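Local coordinates for protein adenosylmethionine-8-amino-7-oxononanoate aminotransferase (Methanocaldococcus jannaschii, PDB 6ZHK) that probably transfers the amino group of S-adenosylmethionine to 8-amino-7-oxononanoate in biotin biosynthesis, using pyridoxal 5'-phosphate as cofactor, at residues A[79-82]-A[83-87]; A[244-247]-A[248-252]; A[412-415]-A[416-419]. One frame throughout, in Å; residues are numbered along the deposited sequence. Where two conformers were deposited one is given.

Contact 1 of 3, residues A[79-82]-A[83-87]; sequences KNQA and DKICH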
loop_
_atom_site.group_PDB
_atom_site.type_symbol
_atom_site.label_atom_id
_atom_site.label_comp_id
_atom_site.label_asym_id
_atom_site.label_seq_id
_atom_site.Cartn_x
_atom_site.Cartn_y
_atom_site.Cartn_z
ATOM N N LYS A 79 6.426 -18.986 8.410
ATOM C CA LYS A 79 7.772 -19.395 8.782
ATOM C C LYS A 79 8.365 -20.330 7.732
ATOM O O LYS A 79 9.538 -20.180 7.368
ATOM C CB LYS A 79 7.781 -20.063 10.167
ATOM C CG LYS A 79 7.431 -19.145 11.328
ATOM C CD LYS A 79 7.030 -19.998 12.539
ATOM C CE LYS A 79 7.754 -19.561 13.769
ATOM N NZ LYS A 79 7.706 -20.593 14.835
ATOM N N ASN A 80 7.579 -21.322 7.298
ATOM C CA ASN A 80 8.007 -22.228 6.231
ATOM C C ASN A 80 8.332 -21.497 4.925
ATOM O O ASN A 80 9.280 -21.886 4.226
ATOM C CB ASN A 80 6.994 -23.346 5.958
ATOM C CG ASN A 80 6.926 -24.332 7.121
ATOM O OD1 ASN A 80 7.866 -24.418 7.917
ATOM N ND2 ASN A 80 5.816 -25.032 7.281
ATOM N N GLN A 81 7.526 -20.489 4.539
ATOM C CA GLN A 81 7.857 -19.739 3.327
ATOM C C GLN A 81 9.159 -18.935 3.518
ATOM O O GLN A 81 9.937 -18.826 2.603
ATOM C CB GLN A 81 6.734 -18.783 2.916
ATOM C CG GLN A 81 7.065 -18.052 1.602
ATOM C CD GLN A 81 7.258 -19.058 0.481
ATOM O OE1 GLN A 81 6.526 -20.039 0.314
ATOM N NE2 GLN A 81 8.291 -18.870 -0.294
ATOM N N ALA A 82 9.378 -18.399 4.713
ATOM C CA ALA A 82 10.558 -17.560 4.914
ATOM C C ALA A 82 11.847 -18.378 4.788
ATOM O O ALA A 82 12.874 -17.809 4.438
ATOM C CB ALA A 82 10.447 -16.802 6.219
ATOM N N ASP A 83 11.788 -19.698 5.062
ATOM C CA ASP A 83 12.920 -20.611 4.844
ATOM C C ASP A 83 13.160 -20.931 3.367
ATOM O O ASP A 83 14.209 -21.458 3.032
ATOM C CB ASP A 83 12.697 -21.967 5.512
ATOM C CG ASP A 83 12.726 -21.881 7.019
ATOM O OD1 ASP A 83 13.496 -21.042 7.532
ATOM O OD2 ASP A 83 12.023 -22.712 7.662
ATOM N N LYS A 84 12.226 -20.612 2.462
ATOM C CA LYS A 84 12.414 -20.814 1.030
ATOM C C LYS A 84 12.867 -19.499 0.390
ATOM O O LYS A 84 13.938 -19.433 -0.197
ATOM C CB LYS A 84 11.108 -21.310 0.409
ATOM C CG LYS A 84 10.844 -22.795 0.697
ATOM C CD LYS A 84 9.464 -23.239 0.287
ATOM C CE LYS A 84 9.531 -24.407 -0.662
ATOM N NZ LYS A 84 8.178 -24.938 -0.934
ATOM N N ILE A 85 11.988 -18.487 0.432
ATOM C CA ILE A 85 12.280 -17.134 -0.024
ATOM C C ILE A 85 11.138 -16.206 0.407
ATOM O O ILE A 85 9.965 -16.556 0.260
ATOM C CB ILE A 85 12.492 -17.093 -1.552
ATOM C CG1 ILE A 85 12.880 -15.684 -2.015
ATOM C CG2 ILE A 85 11.269 -17.660 -2.286
ATOM C CD1 ILE A 85 13.188 -15.641 -3.555
ATOM N N CYS A 86 11.513 -15.005 0.869
ATOM C CA CYS A 86 10.526 -14.055 1.367
ATOM C C CYS A 86 9.930 -13.262 0.205
ATOM O O CYS A 86 8.754 -12.966 0.202
ATOM C CB CYS A 86 11.165 -13.130 2.381
ATOM S SG CYS A 86 11.630 -14.015 3.898
ATOM N N HIS A 87 10.765 -12.882 -0.760
ATOM C CA HIS A 87 10.231 -12.055 -1.823
ATOM C C HIS A 87 11.052 -12.187 -3.111
ATOM O O HIS A 87 12.232 -11.858 -3.164
ATOM C CB HIS A 87 10.199 -10.579 -1.431
ATOM C CG HIS A 87 9.598 -9.786 -2.542
ATOM N ND1 HIS A 87 8.224 -9.830 -2.859
ATOM C CD2 HIS A 87 10.184 -8.978 -3.437
ATOM C CE1 HIS A 87 7.999 -9.065 -3.933
ATOM N NE2 HIS A 87 9.208 -8.557 -4.320
#

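Contact 2 of 3, residues A[244-247]-A[248-252]; sequences IPYP and DGYIE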
loop_
_atom_site.group_PDB
_atom_site.type_symbol
_atom_site.label_atom_id
_atom_site.label_comp_id
_atom_site.label_asym_id
_atom_site.label_seq_id
_atom_site.Cartn_x
_atom_site.Cartn_y
_atom_site.Cartn_z
ATOM N N ILE A 244 -23.407 0.589 8.712
ATOM C CA ILE A 244 -24.794 0.643 8.283
ATOM C C ILE A 244 -25.004 -0.298 7.098
ATOM O O ILE A 244 -24.367 -0.158 6.069
ATOM C CB ILE A 244 -25.150 2.085 7.890
ATOM C CG1 ILE A 244 -24.645 3.097 8.931
ATOM C CG2 ILE A 244 -26.651 2.170 7.658
ATOM C CD1 ILE A 244 -24.738 4.548 8.481
ATOM N N PRO A 245 -25.934 -1.272 7.174
ATOM C CA PRO A 245 -26.163 -2.168 6.054
ATOM C C PRO A 245 -26.774 -1.349 4.914
ATOM O O PRO A 245 -27.544 -0.406 5.133
ATOM C CB PRO A 245 -27.207 -3.203 6.541
ATOM C CG PRO A 245 -27.786 -2.578 7.798
ATOM C CD PRO A 245 -26.807 -1.540 8.325
ATOM N N TYR A 246 -26.468 -1.771 3.687
ATOM C CA TYR A 246 -27.277 -1.397 2.542
ATOM C C TYR A 246 -28.551 -2.228 2.652
ATOM O O TYR A 246 -28.458 -3.400 3.011
ATOM C CB TYR A 246 -26.595 -1.924 1.287
ATOM C CG TYR A 246 -25.403 -1.126 0.827
ATOM C CD1 TYR A 246 -24.256 -1.081 1.592
ATOM C CD2 TYR A 246 -25.408 -0.456 -0.377
ATOM C CE1 TYR A 246 -23.151 -0.364 1.187
ATOM C CE2 TYR A 246 -24.289 0.240 -0.817
ATOM C CZ TYR A 246 -23.176 0.320 -0.000
ATOM O OH TYR A 246 -22.052 1.021 -0.346
ATOM N N PRO A 247 -29.749 -1.703 2.330
ATOM C CA PRO A 247 -30.954 -2.545 2.350
ATOM C C PRO A 247 -30.815 -3.747 1.425
ATOM O O PRO A 247 -30.139 -3.671 0.403
ATOM C CB PRO A 247 -32.038 -1.607 1.789
ATOM C CG PRO A 247 -31.538 -0.222 2.074
ATOM C CD PRO A 247 -30.027 -0.319 1.938
ATOM N N ASP A 248 -31.529 -4.838 1.726
ATOM C CA ASP A 248 -31.566 -5.995 0.839
ATOM C C ASP A 248 -32.095 -5.525 -0.515
ATOM O O ASP A 248 -32.967 -4.651 -0.564
ATOM C CB ASP A 248 -32.357 -7.185 1.429
ATOM C CG ASP A 248 -31.602 -7.939 2.521
ATOM O OD1 ASP A 248 -30.355 -7.731 2.635
ATOM O OD2 ASP A 248 -32.240 -8.748 3.235
ATOM N N GLY A 249 -31.478 -6.024 -1.616
ATOM C CA GLY A 249 -31.901 -5.647 -2.963
ATOM C C GLY A 249 -31.207 -4.390 -3.505
ATOM O O GLY A 249 -31.309 -4.100 -4.690
ATOM N N TYR A 250 -30.473 -3.649 -2.652
ATOM C CA TYR A 250 -29.908 -2.400 -3.133
ATOM C C TYR A 250 -28.776 -2.676 -4.130
ATOM O O TYR A 250 -28.793 -2.155 -5.250
ATOM C CB TYR A 250 -29.517 -1.459 -1.993
ATOM C CG TYR A 250 -28.961 -0.146 -2.489
ATOM C CD1 TYR A 250 -27.594 -0.001 -2.740
ATOM C CD2 TYR A 250 -29.762 0.979 -2.586
ATOM C CE1 TYR A 250 -27.057 1.213 -3.131
ATOM C CE2 TYR A 250 -29.240 2.211 -2.971
ATOM C CZ TYR A 250 -27.879 2.326 -3.232
ATOM O OH TYR A 250 -27.340 3.512 -3.637
ATOM N N ILE A 251 -27.791 -3.479 -3.689
ATOM C CA ILE A 251 -26.639 -3.818 -4.508
ATOM C C ILE A 251 -27.094 -4.524 -5.788
ATOM O O ILE A 251 -26.601 -4.238 -6.886
ATOM C CB ILE A 251 -25.613 -4.689 -3.739
ATOM C CG1 ILE A 251 -25.186 -4.073 -2.399
ATOM C CG2 ILE A 251 -24.442 -5.035 -4.659
ATOM C CD1 ILE A 251 -23.961 -3.230 -2.489
ATOM N N GLU A 252 -28.073 -5.444 -5.663
ATOM C CA GLU A 252 -28.581 -6.135 -6.840
ATOM C C GLU A 252 -29.180 -5.150 -7.845
ATOM O O GLU A 252 -28.954 -5.320 -9.011
ATOM C CB GLU A 252 -29.636 -7.201 -6.473
ATOM C CG GLU A 252 -29.069 -8.304 -5.585
ATOM C CD GLU A 252 -29.174 -8.143 -4.066
ATOM O OE1 GLU A 252 -29.087 -7.009 -3.521
ATOM O OE2 GLU A 252 -29.314 -9.165 -3.409
HETATM O O HOH W 1 -27.788 -4.706 -1.007
#

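Contact 3 of 3, residues A[412-415]-A[416-419]; sequences GYKA and GYRV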
loop_
_atom_site.group_PDB
_atom_site.type_symbol
_atom_site.label_atom_id
_atom_site.label_comp_id
_atom_site.label_asym_id
_atom_site.label_seq_id
_atom_site.Cartn_x
_atom_site.Cartn_y
_atom_site.Cartn_z
ATOM N N GLY A 412 -16.980 16.400 19.640
ATOM C CA GLY A 412 -15.928 16.616 20.619
ATOM C C GLY A 412 -16.169 15.843 21.910
ATOM O O GLY A 412 -15.265 15.707 22.720
ATOM N N TYR A 413 -17.382 15.281 22.054
ATOM C CA TYR A 413 -17.777 14.627 23.283
ATOM C C TYR A 413 -17.204 13.212 23.361
ATOM O O TYR A 413 -17.026 12.673 24.464
ATOM C CB TYR A 413 -19.297 14.664 23.406
ATOM C CG TYR A 413 -19.802 14.237 24.761
ATOM C CD1 TYR A 413 -19.686 15.076 25.859
ATOM C CD2 TYR A 413 -20.376 12.978 24.943
ATOM C CE1 TYR A 413 -20.158 14.689 27.108
ATOM C CE2 TYR A 413 -20.888 12.595 26.177
ATOM C CZ TYR A 413 -20.757 13.445 27.267
ATOM O OH TYR A 413 -21.202 13.059 28.503
ATOM N N LYS A 414 -16.869 12.622 22.196
ATOM C CA LYS A 414 -16.241 11.296 22.156
ATOM C C LYS A 414 -17.096 10.266 22.887
ATOM O O LYS A 414 -16.590 9.485 23.707
ATOM C CB LYS A 414 -14.824 11.352 22.749
ATOM C CG LYS A 414 -13.872 12.280 21.981
ATOM C CD LYS A 414 -12.459 12.406 22.567
ATOM C CE LYS A 414 -11.576 11.189 22.363
ATOM N NZ LYS A 414 -10.344 11.238 23.196
ATOM N N ALA A 415 -18.406 10.249 22.601
ATOM C CA ALA A 415 -19.256 9.340 23.365
ATOM C C ALA A 415 -18.842 7.878 23.207
ATOM O O ALA A 415 -18.845 7.113 24.173
ATOM C CB ALA A 415 -20.709 9.528 23.016
ATOM N N GLY A 416 -18.566 7.438 21.974
ATOM C CA GLY A 416 -18.089 6.068 21.824
ATOM C C GLY A 416 -16.801 5.745 22.604
ATOM O O GLY A 416 -16.691 4.673 23.169
ATOM N N TYR A 417 -15.822 6.650 22.630
ATOM C CA TYR A 417 -14.606 6.435 23.432
ATOM C C TYR A 417 -14.919 6.370 24.940
ATOM O O TYR A 417 -14.272 5.642 25.699
ATOM C CB TYR A 417 -13.569 7.521 23.135
ATOM C CG TYR A 417 -12.822 7.321 21.830
ATOM C CD1 TYR A 417 -11.971 6.228 21.650
ATOM C CD2 TYR A 417 -12.902 8.269 20.817
ATOM C CE1 TYR A 417 -11.256 6.039 20.467
ATOM C CE2 TYR A 417 -12.253 8.058 19.607
ATOM C CZ TYR A 417 -11.418 6.962 19.444
ATOM O OH TYR A 417 -10.773 6.852 18.256
ATOM N N ARG A 418 -15.958 7.078 25.374
ATOM C CA ARG A 418 -16.347 6.925 26.784
ATOM C C ARG A 418 -16.758 5.482 27.090
ATOM O O ARG A 418 -16.406 4.875 28.122
ATOM C CB ARG A 418 -17.442 7.949 27.100
ATOM C CG ARG A 418 -16.874 9.339 27.335
ATOM C CD ARG A 418 -18.021 10.325 27.448
ATOM N NE ARG A 418 -17.471 11.643 27.209
ATOM C CZ ARG A 418 -17.444 12.632 28.086
ATOM N NH1 ARG A 418 -17.962 12.466 29.290
ATOM N NH2 ARG A 418 -16.916 13.794 27.751
ATOM N N VAL A 419 -17.526 4.903 26.165
ATOM C CA VAL A 419 -17.909 3.517 26.272
ATOM C C VAL A 419 -16.674 2.611 26.164
ATOM O O VAL A 419 -16.528 1.653 26.930
ATOM C CB VAL A 419 -19.065 3.165 25.315
ATOM C CG1 VAL A 419 -19.398 1.680 25.409
ATOM C CG2 VAL A 419 -20.318 3.965 25.681
#

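Contact 1 of 3, residues A[79-82]-A[83-87]
Gln81 and Ile85 meet where helix 72-82 unwinds into the loop leading to strand 94-95, at the dimer face of this fold-type I aminotransferase. The tight part is built round Gln81. Its carbonyl O takes two backbone N-H groups: Ile85 N lies 3.0 Å from Gln81 O, nearly in line with the C=O bond, while Lys84 N, 2.9 Å from the same Gln81 O, comes from above the carbonyl plane. With CG anti to the backbone N (chi1 -177°) and a bend at the next bond, the Gln81 side chain runs beside that of Ile85 and sends NE2 back to the loop. Packing against Gln343, Leu344 and Ser347 of helix 343-358 helps enclose this side. Close by, Ala82 CB rests on Cys86 SG at 3.8 Å.

The looser side carries Asn80, Asp83 and Lys84, all exposed. Here Asp83 N reaches Lys79 O over a longer 3.3 Å. Asp83 OD1 forms a salt bridge with Lys79 of the second subunit, and by the symmetry of the pair Lys79 NZ forms one with Asp83 of the second subunit. On the buried side the Gln81 amide makes a well-directed bond: NE2 of Gln81 meets Ile85 O at 2.9 Å through a nearly straight hydrogen bond (N-H...O 175°), on a lone pair in the carbonyl plane, with the acceptor lying in the plane of the amide itself.

Contact 2 of 3, residues A[244-247]-A[248-252]
Pro247 and Tyr250 close a type II beta turn that leads out of strand 244-245, Tyr250 N giving its hydrogen to Pro247 O at 3.1 Å from above the carbonyl plane. Gly249 takes the third position of the turn with a positive phi of 89°, a backbone shape at which a CB would press on the preceding carbonyl O, and it also serves as N-cap of helix 250-261. Pro247 CD lies beside Tyr250 CB.

The Tyr246 ring is gripped from two directions. With CG opposite its own backbone nitrogen (chi1 -179°), Tyr250 brings its ring to the edge of Tyr246, CD1 near the ring plane and 3.3 Å from Tyr246 CD2, the two ring planes turned 56° apart. Over one face sits Ile251 CD1, a CH-pi contact 4.0 Å from the ring centroid of Tyr246. All three side chains pack on Leu233 of strand 228-234, and a hydrogen bond between Tyr246 OH and Glu234 N fixes the far end of the ring, holding the turn against the large central sheet. A water bridges the turn to the start of the helix: it donates to Pro247 O at 2.9 Å and accepts from Ile251 N.

Contact 3 of 3, residues A[412-415]-A[416-419]
Arg418 lays its guanidinium flat over the ring of Tyr413, a cation-pi stack at the start of helix 415-425, where a 3-10 turn passes into the helix. The planes are only 8° apart, and Arg418 CZ stands 3.7 Å from the centroid of the Tyr413 ring. CZ is shifted toward the rim of the ring, so that NH2 comes near CE1 and NH1 near the hydroxyl end. The same side chain also takes the tyrosine's own carbonyl: Arg418 NE donates to Tyr413 O at 3.0 Å, nearly in line with the C=O bond. This pairing of stack and bond fixes the rotation of the guanidinium.

What brings the two groups together is the helix start. Lys414 is the N-cap, with a positive phi of 56° that turns the chain from the 3-10 segment into the helix. Its carbonyl O accepts from Arg418 N at 3.0 Å, and Ala415 O takes Val419 N at 3.3 Å. Arg418 CG is anti to the carbonyl carbon (chi1 -79°), and the extended chain from there to NE carries the guanidinium back beyond the helix end. With an alanine here the guanidinium and NE are gone, so the Tyr413 ring would probably lose the cover on that face and be freer to turn, and Tyr413 O would probably lack this donor.

Farther out, on another side of the turn, Tyr417 packs on Arg431, a predicted substrate-binding residue, and on Phe327 of the second subunit. The Tyr409 ring lies almost parallel to that of Tyr413, whose far end is held near the C-terminus by a hydrogen bond between Tyr413 OH and Asp465 O.

How the contacts relate
All three contacts are local, each sitting at a helix end: contact 1 follows helix 72-82, while contacts 2 and 3 lead into helices 250-261 and 415-425. They do not touch one another. Contacts 2 and 3 are the nearest pair, about 15 Å apart at their nearest atoms, whereas contact 1 stays about 32 Å from either. Contacts 1 and 3 both reach the second subunit; contact 2 does not. Contact 1 lies away from the predicted cofactor and substrate sites. The Tyr246 side chain of contact 2 is about 8 Å from that of Asp268, predicted to bind pyridoxal phosphate. In contact 3 the side chain of Tyr417 is about 3 Å from that of Arg431 and about 7 Å from that of Tyr25, both predicted substrate-site residues.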